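Local coordinates for cellulase (Bacteroides salanitronis, PDB 6WQY), which probably hydrolyses cellulose and other beta-linked plant polysaccharides as a broad-specificity endoglucanase, the model covering the family 5 catalytic domain of a longer protein, at residues 129-132 with 133-136; 48-51 with 52-55; 149-152 with 153-157; 331-334 with 335-339; 208-211 with 212-216. One frame throughout, in Å; residues are numbered along the deposited sequence.

How the interactions relate
All five contacts are local: each lies within one continuous segment, a helix turn, cap or reverse turn, and they follow in series without nesting or crossing. From the N terminus, interaction 2 turns the chain after strand 48-49, and interaction 1 opens helix 132-135 in the loop after strand 114-118. Interaction 3 is one stretch of helix 139-159. It touches interaction 1, where Trp-129 CZ2 lies 3.5 Å from Met-152 SD, and it also meets interaction 5, the turn that leaves helix 191-209 toward strand 219-222. Interaction 4 ends helix 318-337 before the last barrel strand, with its centre about 33 Å from that of interaction 3, on the opposite side of the chain's centre.

Interaction 1 of 5, residues 129-132 with 133-136; sequences WLDI and KDAA
Asp-131 OD1 is gripped twice: by the backbone N of Asp-134, 3.2 Å away along an almost straight N-H path (175°), and by the hydroxyl of Ser-126. The peptide donor does not lie in the carboxylate plane but comes from above it, 55° out. With CG anti to its own backbone N (chi1 176°), Asp-131 folds its carboxylate forward beside the start of the helix, which lets OD1 accept there. Its carboxylate plane stands nearly perpendicular to that of Asp-134. The two OD2 atoms are modelled 2.5 Å apart; such an approach would suggest that one of the acids holds a proton, but Asp-134 is deposited in two conformers and the closeness is doubtful. A magnesium ion lies about 4 Å from the Asp-131 side chain. Backbone bonds continue the turn, Ala-135 N to Asp-131 O at 3.0 Å and Ala-136 N to Ile-132 O at 3.1 Å. Ala-135 CB rests 3.2 Å from Asp-131 O, while the Ile-132 side chain packs on Val-195 and Trp-199 of helix 191-209. Ser-126 OG also accepts from Lys-133 N, so one hydroxyl bridges the cap residue and the first turn. The arrangement is a classic aspartate N-cap, here starting a short helix in the loop that follows barrel strand 114-118.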
loop_
_atom_site.group_PDB
_atom_site.type_symbol
_atom_site.label_atom_id
_atom_site.label_comp_id
_atom_site.label_asym_id
_atom_site.label_seq_id
_atom_site.Cartn_x
_atom_site.Cartn_y
_atom_site.Cartn_z
ATOM N N TRP A 129 -16.517 -11.063 0.372
ATOM C CA TRP A 129 -17.547 -10.323 -0.358
ATOM C C TRP A 129 -16.987 -9.605 -1.582
ATOM O O TRP A 129 -17.703 -9.420 -2.574
ATOM C CB TRP A 129 -18.252 -9.304 0.552
ATOM C CG TRP A 129 -17.382 -8.176 1.039
ATOM C CD1 TRP A 129 -16.649 -8.146 2.187
ATOM C CD2 TRP A 129 -17.162 -6.910 0.393
ATOM N NE1 TRP A 129 -15.984 -6.956 2.295
ATOM C CE2 TRP A 129 -16.285 -6.170 1.217
ATOM C CE3 TRP A 129 -17.630 -6.320 -0.787
ATOM C CZ2 TRP A 129 -15.857 -4.894 0.890
ATOM C CZ3 TRP A 129 -17.212 -5.047 -1.106
ATOM C CH2 TRP A 129 -16.324 -4.344 -0.270
ATOM N N LEU A 130 -15.746 -9.152 -1.521
ATOM C CA LEU A 130 -15.132 -8.358 -2.582
ATOM C C LEU A 130 -14.587 -9.371 -3.578
ATOM O O LEU A 130 -13.441 -9.806 -3.474
ATOM C CB LEU A 130 -14.089 -7.455 -1.942
ATOM C CG LEU A 130 -13.384 -6.427 -2.809
ATOM C CD1 LEU A 130 -14.325 -5.539 -3.583
ATOM C CD2 LEU A 130 -12.491 -5.594 -1.901
ATOM N N ASP A 131 -15.436 -9.777 -4.536
ATOM C CA ASP A 131 -15.279 -11.014 -5.316
ATOM C C ASP A 131 -15.264 -10.727 -6.814
ATOM O O ASP A 131 -16.303 -10.734 -7.478
ATOM C CB ASP A 131 -16.461 -11.927 -4.927
ATOM C CG ASP A 131 -16.508 -13.221 -5.703
ATOM O OD1 ASP A 131 -15.591 -13.553 -6.476
ATOM O OD2 ASP A 131 -17.552 -13.932 -5.556
ATOM N N ILE A 132 -14.062 -10.491 -7.347
ATOM C CA ILE A 132 -13.902 -10.131 -8.757
ATOM C C ILE A 132 -14.272 -11.289 -9.673
ATOM O O ILE A 132 -14.790 -11.075 -10.775
ATOM C CB ILE A 132 -12.470 -9.623 -9.016
ATOM C CG1 ILE A 132 -12.301 -9.059 -10.431
ATOM C CG2 ILE A 132 -11.445 -10.736 -8.785
ATOM C CD1 ILE A 132 -12.970 -7.720 -10.645
ATOM N N LYS A 133 -13.994 -12.524 -9.262
ATOM C CA LYS A 133 -14.236 -13.650 -10.153
ATOM C C LYS A 133 -15.706 -13.734 -10.527
ATOM O O LYS A 133 -16.060 -13.810 -11.709
ATOM C CB LYS A 133 -13.774 -14.957 -9.514
ATOM C CG LYS A 133 -13.800 -16.117 -10.517
ATOM C CD LYS A 133 -13.211 -17.421 -9.973
ATOM C CE LYS A 133 -14.069 -18.003 -8.858
ATOM N NZ LYS A 133 -13.506 -19.266 -8.289
ATOM N N ASP A 134 -16.583 -13.699 -9.521
ATOM C CA ASP A 134 -18.014 -13.810 -9.775
ATOM C C ASP A 134 -18.626 -12.492 -10.214
ATOM O O ASP A 134 -19.602 -12.501 -10.965
ATOM C CB ASP A 134 -18.716 -14.367 -8.542
ATOM C CG ASP A 134 -18.252 -15.769 -8.199
ATOM O OD1 ASP A 134 -18.269 -16.641 -9.094
ATOM O OD2 ASP A 134 -17.850 -15.986 -7.034
ATOM N N ALA A 135 -18.074 -11.357 -9.790
ATOM C CA ALA A 135 -18.597 -10.087 -10.273
ATOM C C ALA A 135 -18.438 -9.971 -11.777
ATOM O O ALA A 135 -19.280 -9.357 -12.446
ATOM C CB ALA A 135 -17.878 -8.921 -9.607
ATOM N N ALA A 136 -17.394 -10.574 -12.344
ATOM C CA ALA A 136 -17.155 -10.485 -13.773
ATOM C C ALA A 136 -18.060 -11.404 -14.579
ATOM O O ALA A 136 -18.132 -11.248 -15.801
ATOM C CB ALA A 136 -15.686 -10.815 -14.074
#

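Interaction 2 of 5, residues 48-51 with 52-55; sequences VADE and TSWG
Leaving strand 48-49, the backbone reverses in a type I beta turn from Asp-50 to Ser-53, whose CA atoms lie 5.6 Å apart. Ser-53 N closes it on Asp-50 O at 3.1 Å, reaching the oxygen from above the carbonyl plane, 49° out. The same oxygen takes a second bond from the serine's hydroxyl: OG, placed between the backbone N and the carbonyl carbon (chi1 70°), donates to Asp-50 O at 2.8 Å and lies closer to the carbonyl plane. One carbonyl thus holds both the main chain and the side chain of the last turn residue. The Asp-50 carboxylate bends over the turn, with CG 3.6 Å from Ser-53 CB. Two waters then link Asp-50 OD1 to Thr-52. Water 1 donates to Asp-50 OD1 at 2.8 Å and bonds to Thr-52 OG1. Water 2 donates to Asp-50 OD1 at 2.6 Å and accepts from Thr-52 N. This turn follows the small two-stranded antiparallel sheet of 44-45 and 48-49, an addition to the TIM barrel in the stretch between its first two strands. The extended chain of Glu-51 ends in a carboxylate whose OE2 forms a salt bridge with Arg-100 and accepts from Gln-40 and Ala-59 N. Water 3 donates to Glu-51 O at 2.7 Å and accepts from Trp-54 N. The Trp-54 ring meets that of His-44, their planes about 50° apart.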
loop_
_atom_site.group_PDB
_atom_site.type_symbol
_atom_site.label_atom_id
_atom_site.label_comp_id
_atom_site.label_asym_id
_atom_site.label_seq_id
_atom_site.Cartn_x
_atom_site.Cartn_y
_atom_site.Cartn_z
ATOM N N VAL A 48 -13.258 -12.626 11.537
ATOM C CA VAL A 48 -13.412 -11.278 12.051
ATOM C C VAL A 48 -12.042 -10.641 12.146
ATOM O O VAL A 48 -11.075 -11.267 12.599
ATOM C CB VAL A 48 -14.112 -11.270 13.427
ATOM C CG1 VAL A 48 -14.391 -9.847 13.880
ATOM C CG2 VAL A 48 -15.392 -12.088 13.368
ATOM N N ALA A 49 -11.955 -9.392 11.724
ATOM C CA ALA A 49 -10.764 -8.595 11.962
ATOM C C ALA A 49 -10.384 -8.674 13.430
ATOM O O ALA A 49 -11.240 -8.600 14.307
ATOM C CB ALA A 49 -11.035 -7.144 11.551
ATOM N N ASP A 50 -9.092 -8.862 13.693
ATOM C CA ASP A 50 -8.604 -9.186 15.038
ATOM C C ASP A 50 -7.142 -8.709 15.083
ATOM O O ASP A 50 -6.228 -9.444 14.717
ATOM C CB ASP A 50 -8.758 -10.669 15.306
ATOM C CG ASP A 50 -8.485 -11.046 16.742
ATOM O OD1 ASP A 50 -7.792 -10.291 17.439
ATOM O OD2 ASP A 50 -8.954 -12.139 17.154
ATOM N N GLU A 51 -6.966 -7.463 15.505
ATOM C CA GLU A 51 -5.700 -6.747 15.380
ATOM C C GLU A 51 -4.529 -7.463 16.038
ATOM O O GLU A 51 -3.388 -7.331 15.568
ATOM C CB GLU A 51 -5.890 -5.370 16.023
ATOM C CG GLU A 51 -4.665 -4.502 15.964
ATOM C CD GLU A 51 -4.802 -3.162 16.692
ATOM O OE1 GLU A 51 -5.923 -2.778 17.129
ATOM O OE2 GLU A 51 -3.767 -2.486 16.802
ATOM N N THR A 52 -4.761 -8.174 17.127
ATOM C CA THR A 52 -3.672 -8.765 17.888
ATOM C C THR A 52 -3.494 -10.251 17.595
ATOM O O THR A 52 -2.764 -10.927 18.334
ATOM C CB THR A 52 -3.873 -8.533 19.387
ATOM O OG1 THR A 52 -5.116 -9.095 19.805
ATOM C CG2 THR A 52 -3.872 -7.050 19.705
ATOM N N SER A 53 -4.110 -10.772 16.530
ATOM C CA SER A 53 -4.102 -12.206 16.294
ATOM C C SER A 53 -2.986 -12.693 15.380
ATOM O O SER A 53 -2.832 -13.918 15.240
ATOM C CB SER A 53 -5.452 -12.651 15.719
ATOM O OG SER A 53 -5.656 -12.188 14.403
ATOM N N TRP A 54 -2.235 -11.791 14.747
ATOM C CA TRP A 54 -1.163 -12.178 13.835
ATOM C C TRP A 54 0.183 -11.663 14.342
ATOM O O TRP A 54 0.972 -11.086 13.584
ATOM C CB TRP A 54 -1.409 -11.688 12.407
ATOM C CG TRP A 54 -2.517 -12.379 11.662
ATOM C CD1 TRP A 54 -3.371 -13.348 12.118
ATOM C CD2 TRP A 54 -2.888 -12.132 10.303
ATOM N NE1 TRP A 54 -4.231 -13.720 11.119
ATOM C CE2 TRP A 54 -3.968 -12.976 9.996
ATOM C CE3 TRP A 54 -2.403 -11.273 9.316
ATOM C CZ2 TRP A 54 -4.570 -12.991 8.737
ATOM C CZ3 TRP A 54 -2.986 -11.291 8.069
ATOM C CH2 TRP A 54 -4.061 -12.145 7.788
ATOM N N GLY A 55 0.450 -11.847 15.624
ATOM C CA GLY A 55 1.784 -11.666 16.134
ATOM C C GLY A 55 2.138 -10.295 16.661
ATOM O O GLY A 55 3.283 -10.113 17.110
HETATM O O HOH W 1 -6.185 -11.557 19.370
HETATM O O HOH W 2 -7.379 -8.021 18.677
HETATM O O HOH W 3 -1.371 -9.071 14.979
#

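Interaction 3 of 5, residues 149-152 with 153-157; sequences LAAM and WTQIA
Trp-153 N donates to Leu-149 O at 3.0 Å, and its indole lies alongside the Leu-149 side chain. Leu-149 CD1 approaches the ring in plane, at its edge, 3.7 Å from Trp-153 CD1; NE1 of the same ring binds Ala-171 O, and Phe-203 meets the ring edge-to-face. Thr-154 puts two donors on one carbonyl. With OG1 beside its own N (chi1 -64°), the hydroxyl reaches back to Ala-150 O at 2.8 Å, while Thr-154 N binds that oxygen from the opposite face of the carbonyl plane. All this is regular alpha-helix, part of helix 139-159, which packs against helix 191-209 on the outside of the TIM barrel. Gln-155 repeats the double grip on Ala-151 O. Its N donates as usual, whereas NE2, 3.1 Å from Ala-151 O, comes from the other face and well above the carbonyl plane (65°). NE2 also donates to Tyr-91 O and OE1 accepts from Ile-93 N, so the rotation of the amide is fixed from both ends; the Gln-155 side chain is about 5 Å from a bound magnesium ion. Ile-156 N meets Met-152 O at 2.9 Å, and Ile-156 CD1 lies 4.0 Å above one face of the Trp-153 ring, toward its rim.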
loop_
_atom_site.group_PDB
_atom_site.type_symbol
_atom_site.label_atom_id
_atom_site.label_comp_id
_atom_site.label_asym_id
_atom_site.label_seq_id
_atom_site.Cartn_x
_atom_site.Cartn_y
_atom_site.Cartn_z
ATOM N N LEU A 149 -19.124 -1.573 -1.528
ATOM C CA LEU A 149 -17.977 -0.677 -1.641
ATOM C C LEU A 149 -18.398 0.777 -1.445
ATOM O O LEU A 149 -17.738 1.537 -0.724
ATOM C CB LEU A 149 -17.329 -0.886 -3.007
ATOM C CG LEU A 149 -15.989 -0.219 -3.277
ATOM C CD1 LEU A 149 -14.886 -0.825 -2.433
ATOM C CD2 LEU A 149 -15.671 -0.354 -4.757
ATOM N N ALA A 150 -19.495 1.185 -2.080
ATOM C CA ALA A 150 -19.949 2.563 -1.970
ATOM C C ALA A 150 -20.441 2.856 -0.558
ATOM O O ALA A 150 -20.159 3.929 -0.003
ATOM C CB ALA A 150 -21.057 2.826 -2.993
ATOM N N ALA A 151 -21.181 1.927 0.048
ATOM C CA ALA A 151 -21.722 2.171 1.384
ATOM C C ALA A 151 -20.602 2.234 2.417
ATOM O O ALA A 151 -20.615 3.095 3.305
ATOM C CB ALA A 151 -22.730 1.090 1.758
ATOM N N MET A 152 -19.630 1.329 2.333
ATOM C CA MET A 152 -18.510 1.359 3.262
ATOM C C MET A 152 -17.704 2.632 3.101
ATOM O O MET A 152 -17.392 3.306 4.087
ATOM C CB MET A 152 -17.628 0.125 3.071
ATOM C CG MET A 152 -18.266 -1.171 3.562
ATOM S SD MET A 152 -17.254 -2.614 3.216
ATOM C CE MET A 152 -15.824 -2.316 4.252
ATOM N N TRP A 153 -17.346 2.981 1.865
ATOM C CA TRP A 153 -16.530 4.168 1.648
ATOM C C TRP A 153 -17.284 5.440 2.004
ATOM O O TRP A 153 -16.655 6.403 2.454
ATOM C CB TRP A 153 -15.949 4.199 0.234
ATOM C CG TRP A 153 -14.675 3.419 0.160
ATOM C CD1 TRP A 153 -14.425 2.271 -0.546
ATOM C CD2 TRP A 153 -13.464 3.725 0.862
ATOM N NE1 TRP A 153 -13.121 1.854 -0.322
ATOM C CE2 TRP A 153 -12.513 2.740 0.529
ATOM C CE3 TRP A 153 -13.081 4.755 1.723
ATOM C CZ2 TRP A 153 -11.232 2.738 1.047
ATOM C CZ3 TRP A 153 -11.796 4.755 2.231
ATOM C CH2 TRP A 153 -10.892 3.746 1.901
ATOM N N THR A 154 -18.612 5.478 1.843
ATOM C CA THR A 154 -19.369 6.640 2.315
ATOM C C THR A 154 -19.193 6.815 3.818
ATOM O O THR A 154 -18.927 7.919 4.309
ATOM C CB THR A 154 -20.854 6.491 1.953
ATOM O OG1 THR A 154 -21.001 6.495 0.529
ATOM C CG2 THR A 154 -21.682 7.620 2.531
ATOM N N GLN A 155 -19.331 5.719 4.568
ATOM C CA GLN A 155 -19.178 5.793 6.017
ATOM C C GLN A 155 -17.754 6.158 6.419
ATOM O O GLN A 155 -17.550 6.951 7.354
ATOM C CB GLN A 155 -19.577 4.466 6.649
ATOM C CG GLN A 155 -21.050 4.164 6.605
ATOM C CD GLN A 155 -21.308 2.733 6.987
ATOM O OE1 GLN A 155 -21.328 2.396 8.172
ATOM N NE2 GLN A 155 -21.475 1.881 5.999
ATOM N N ILE A 156 -16.754 5.567 5.767
ATOM C CA ILE A 156 -15.367 5.881 6.111
ATOM C C ILE A 156 -15.071 7.340 5.797
ATOM O O ILE A 156 -14.510 8.080 6.619
ATOM C CB ILE A 156 -14.411 4.924 5.379
ATOM C CG1 ILE A 156 -14.629 3.479 5.828
ATOM C CG2 ILE A 156 -12.973 5.361 5.597
ATOM C CD1 ILE A 156 -14.048 2.451 4.851
ATOM N N ALA A 157 -15.473 7.791 4.607
ATOM C CA ALA A 157 -15.243 9.182 4.232
ATOM C C ALA A 157 -15.935 10.128 5.199
ATOM O O ALA A 157 -15.358 11.153 5.607
ATOM C CB ALA A 157 -15.736 9.419 2.808
#

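Interaction 4 of 5, residues 331-334 with 335-339; sequences VCKA and AKDYG
Lys-333 reaches over one helical turn to Asp-337. From CB the chain sets out with CG anti to the backbone N (chi1 177°), bends at the next bond (chi2 56°) and thereafter runs extended, a course that carries it across the aspartate. CG comes 3.9 Å from Asp-337 OD2. CD stands about equally far from both carboxylate oxygens, and CE is closer, 3.6 Å from Asp-337 OD1, so the methylenes run obliquely across the carboxylate before the charge arrives. NZ then donates to Asp-337 OD1 at 3.2 Å on the syn side, 17° out of the carboxylate plane, completing a salt bridge; a long, weak ion pair to the C-terminal carboxylate of Val-385 adds to it. This lysine is deposited in two conformers, so the bridge describes one of them. The backbone bonds run in order, from Ala-335 N to Val-331 O at 2.8 Å through Tyr-338 N to Ala-334 O at 2.9 Å. Tyr-338 also turns its ring edge to that carbonyl, CD2 lying 3.1 Å from Ala-334 O in the ring plane. Gly-339, with positive phi, is the C-prime residue of a Schellman motif that ends the helix. Tyr-338 packs on Thr-288, Phe-291 and Lys-295 of helix 284-299, Cys-332 on Met-378 of helix 371-383, and Ala-335 on Ile-307 and Pro-342 of the two barrel strands that helix 318-337 connects.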
loop_
_atom_site.group_PDB
_atom_site.type_symbol
_atom_site.label_atom_id
_atom_site.label_comp_id
_atom_site.label_asym_id
_atom_site.label_seq_id
_atom_site.Cartn_x
_atom_site.Cartn_y
_atom_site.Cartn_z
ATOM N N VAL A 331 16.343 -0.317 -4.453
ATOM C CA VAL A 331 14.941 -0.159 -4.806
ATOM C C VAL A 331 14.428 1.211 -4.383
ATOM O O VAL A 331 13.658 1.840 -5.114
ATOM C CB VAL A 331 14.105 -1.306 -4.205
ATOM C CG1 VAL A 331 12.623 -1.052 -4.403
ATOM C CG2 VAL A 331 14.494 -2.632 -4.839
ATOM N N CYS A 332 14.824 1.695 -3.201
ATOM C CA CYS A 332 14.352 3.013 -2.774
ATOM C C CYS A 332 14.912 4.125 -3.656
ATOM O O CYS A 332 14.192 5.076 -3.991
ATOM C CB CYS A 332 14.660 3.261 -1.303
ATOM S SG CYS A 332 13.601 2.331 -0.169
ATOM N N LYS A 333 16.184 4.023 -4.042
ATOM C CA LYS A 333 16.762 5.022 -4.935
ATOM C C LYS A 333 16.088 4.989 -6.303
ATOM O O LYS A 333 15.817 6.044 -6.893
ATOM C CB LYS A 333 18.268 4.797 -5.038
ATOM C CG LYS A 333 18.988 5.740 -5.992
ATOM C CD LYS A 333 18.755 7.200 -5.635
ATOM C CE LYS A 333 19.612 8.118 -6.499
ATOM N NZ LYS A 333 19.112 9.519 -6.488
ATOM N N ALA A 334 15.785 3.794 -6.816
ATOM C CA ALA A 334 15.079 3.689 -8.082
ATOM C C ALA A 334 13.671 4.248 -7.964
ATOM O O ALA A 334 13.190 4.936 -8.879
ATOM C CB ALA A 334 15.064 2.244 -8.560
ATOM N N ALA A 335 12.986 3.976 -6.854
ATOM C CA ALA A 335 11.660 4.548 -6.659
ATOM C C ALA A 335 11.716 6.071 -6.752
ATOM O O ALA A 335 10.913 6.699 -7.457
ATOM C CB ALA A 335 11.099 4.097 -5.310
ATOM N N LYS A 336 12.668 6.685 -6.054
ATOM C CA LYS A 336 12.832 8.133 -6.134
ATOM C C LYS A 336 13.094 8.572 -7.569
ATOM O O LYS A 336 12.486 9.533 -8.065
ATOM C CB LYS A 336 13.972 8.565 -5.211
ATOM C CG LYS A 336 14.293 10.046 -5.245
ATOM C CD LYS A 336 13.143 10.886 -4.752
ATOM C CE LYS A 336 13.541 12.348 -4.619
ATOM N NZ LYS A 336 12.358 13.178 -4.282
ATOM N N ASP A 337 14.018 7.891 -8.251
ATOM C CA ASP A 337 14.388 8.286 -9.607
ATOM C C ASP A 337 13.236 8.161 -10.596
ATOM O O ASP A 337 13.214 8.876 -11.609
ATOM C CB ASP A 337 15.555 7.434 -10.097
ATOM C CG ASP A 337 16.865 7.757 -9.407
ATOM O OD1 ASP A 337 16.982 8.828 -8.776
ATOM O OD2 ASP A 337 17.793 6.926 -9.522
ATOM N N TYR A 338 12.309 7.234 -10.368
ATOM C CA TYR A 338 11.217 6.956 -11.298
ATOM C C TYR A 338 9.888 7.526 -10.822
ATOM O O TYR A 338 8.843 7.221 -11.415
ATOM C CB TYR A 338 11.116 5.456 -11.586
ATOM C CG TYR A 338 12.227 4.961 -12.481
ATOM C CD1 TYR A 338 12.091 4.980 -13.858
ATOM C CD2 TYR A 338 13.437 4.500 -11.952
ATOM C CE1 TYR A 338 13.114 4.545 -14.693
ATOM C CE2 TYR A 338 14.458 4.062 -12.776
ATOM C CZ TYR A 338 14.293 4.086 -14.146
ATOM O OH TYR A 338 15.319 3.648 -14.961
ATOM N N GLY A 339 9.885 8.314 -9.747
ATOM C CA GLY A 339 8.736 9.137 -9.413
ATOM C C GLY A 339 7.717 8.571 -8.459
ATOM O O GLY A 339 6.601 9.100 -8.394
#

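Interaction 5 of 5, residues 208-211 with 212-216; sequences RATG and GNNQT
The Arg-208 guanidinium meets two consecutive carbonyls in different ways. Asn-214 O lies in its plane at the edge and accepts from NH1 at 2.9 Å, while Gln-215 O sits 3.2 Å above one face, offset toward the rim. A bend at chi2 (-53°) swings the arginine's flat end across the turn into this place. NH1 also donates to Arg-217 O and NH2 forms a salt bridge with Asp-240, so the group is fixed from several directions. Thr-210 and Asn-214 cross at a slant on another side of the turn. Asn-214 ND2 donates to Thr-210 OG1 at 2.9 Å, the hydroxyl lying 23° out of the amide plane, and also binds Ala-157 O of helix 139-159. The threonine hydroxyl in turn bonds to Val-207 O, while Asn-214 OD1 accepts from Arg-217 NE. Gln-215 CG packs against Gly-211, 3.3 Å from its CA. Gly-211 and Gly-212 both have positive phi, which lets the backbone double back after the helix; Asn-214 N adds a weak bond to Gly-211 O at 3.0 Å. Gln-215 N to Gly-212 O, at 3.0 Å, tightens the following turn. A glycine-terminated helix end followed by a compact turn thus forms the alpha-to-beta loop between helix 191-209 and strand 219-222, at the end of the TIM barrel away from the face where family 5 enzymes carry their active site.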
loop_
_atom_site.group_PDB
_atom_site.type_symbol
_atom_site.label_atom_id
_atom_site.label_comp_id
_atom_site.label_asym_id
_atom_site.label_seq_id
_atom_site.Cartn_x
_atom_site.Cartn_y
_atom_site.Cartn_z
ATOM N N ARG A 208 -16.127 11.349 -3.282
ATOM C CA ARG A 208 -16.344 12.734 -3.685
ATOM C C ARG A 208 -17.744 13.211 -3.316
ATOM O O ARG A 208 -17.925 14.385 -2.989
ATOM C CB ARG A 208 -16.105 12.919 -5.184
ATOM C CG ARG A 208 -14.705 12.593 -5.662
ATOM C CD ARG A 208 -13.614 13.316 -4.906
ATOM N NE ARG A 208 -12.314 13.068 -5.537
ATOM C CZ ARG A 208 -11.150 13.054 -4.901
ATOM N NH1 ARG A 208 -11.094 13.241 -3.594
ATOM N NH2 ARG A 208 -10.031 12.826 -5.569
ATOM N N ALA A 209 -18.740 12.321 -3.358
ATOM C CA ALA A 209 -20.113 12.717 -3.081
ATOM C C ALA A 209 -20.297 13.191 -1.651
ATOM O O ALA A 209 -21.256 13.921 -1.371
ATOM C CB ALA A 209 -21.058 11.553 -3.353
ATOM N N THR A 210 -19.401 12.814 -0.737
ATOM C CA THR A 210 -19.532 13.272 0.640
ATOM C C THR A 210 -19.110 14.727 0.813
ATOM O O THR A 210 -19.379 15.309 1.864
ATOM C CB THR A 210 -18.758 12.378 1.618
ATOM O OG1 THR A 210 -17.345 12.517 1.413
ATOM C CG2 THR A 210 -19.181 10.922 1.493
ATOM N N GLY A 211 -18.457 15.321 -0.182
ATOM C CA GLY A 211 -18.201 16.747 -0.157
ATOM C C GLY A 211 -17.096 17.150 0.802
ATOM O O GLY A 211 -16.320 16.337 1.317
ATOM N N GLY A 212 -17.004 18.460 1.004
ATOM C CA GLY A 212 -16.056 19.005 1.955
ATOM C C GLY A 212 -14.641 18.663 1.571
ATOM O O GLY A 212 -14.273 18.640 0.383
ATOM N N ASN A 213 -13.828 18.364 2.591
ATOM C CA ASN A 213 -12.441 17.990 2.365
ATOM C C ASN A 213 -12.331 16.766 1.471
ATOM O O ASN A 213 -11.336 16.605 0.756
ATOM C CB ASN A 213 -11.756 17.701 3.704
ATOM C CG ASN A 213 -11.533 18.953 4.528
ATOM O OD1 ASN A 213 -11.029 19.958 4.023
ATOM N ND2 ASN A 213 -11.917 18.901 5.799
ATOM N N ASN A 214 -13.328 15.882 1.503
ATOM C CA ASN A 214 -13.270 14.674 0.682
ATOM C C ASN A 214 -13.345 14.969 -0.806
ATOM O O ASN A 214 -12.989 14.098 -1.603
ATOM C CB ASN A 214 -14.357 13.699 1.126
ATOM C CG ASN A 214 -14.086 13.132 2.499
ATOM O OD1 ASN A 214 -12.931 12.923 2.881
ATOM N ND2 ASN A 214 -15.135 12.901 3.264
ATOM N N GLN A 215 -13.765 16.173 -1.202
ATOM C CA GLN A 215 -13.801 16.525 -2.618
ATOM C C GLN A 215 -12.410 16.675 -3.208
ATOM O O GLN A 215 -12.226 16.496 -4.420
ATOM C CB GLN A 215 -14.546 17.844 -2.827
ATOM C CG GLN A 215 -15.991 17.786 -2.447
ATOM C CD GLN A 215 -16.857 18.673 -3.314
ATOM O OE1 GLN A 215 -16.398 19.687 -3.846
ATOM N NE2 GLN A 215 -18.119 18.297 -3.464
ATOM N N THR A 216 -11.422 17.021 -2.381
ATOM C CA THR A 216 -10.078 17.333 -2.854
ATOM C C THR A 216 -9.008 16.451 -2.218
ATOM O O THR A 216 -7.815 16.742 -2.366
ATOM C CB THR A 216 -9.752 18.820 -2.624
ATOM O OG1 THR A 216 -10.064 19.185 -1.276
ATOM C CG2 THR A 216 -10.564 19.703 -3.563
#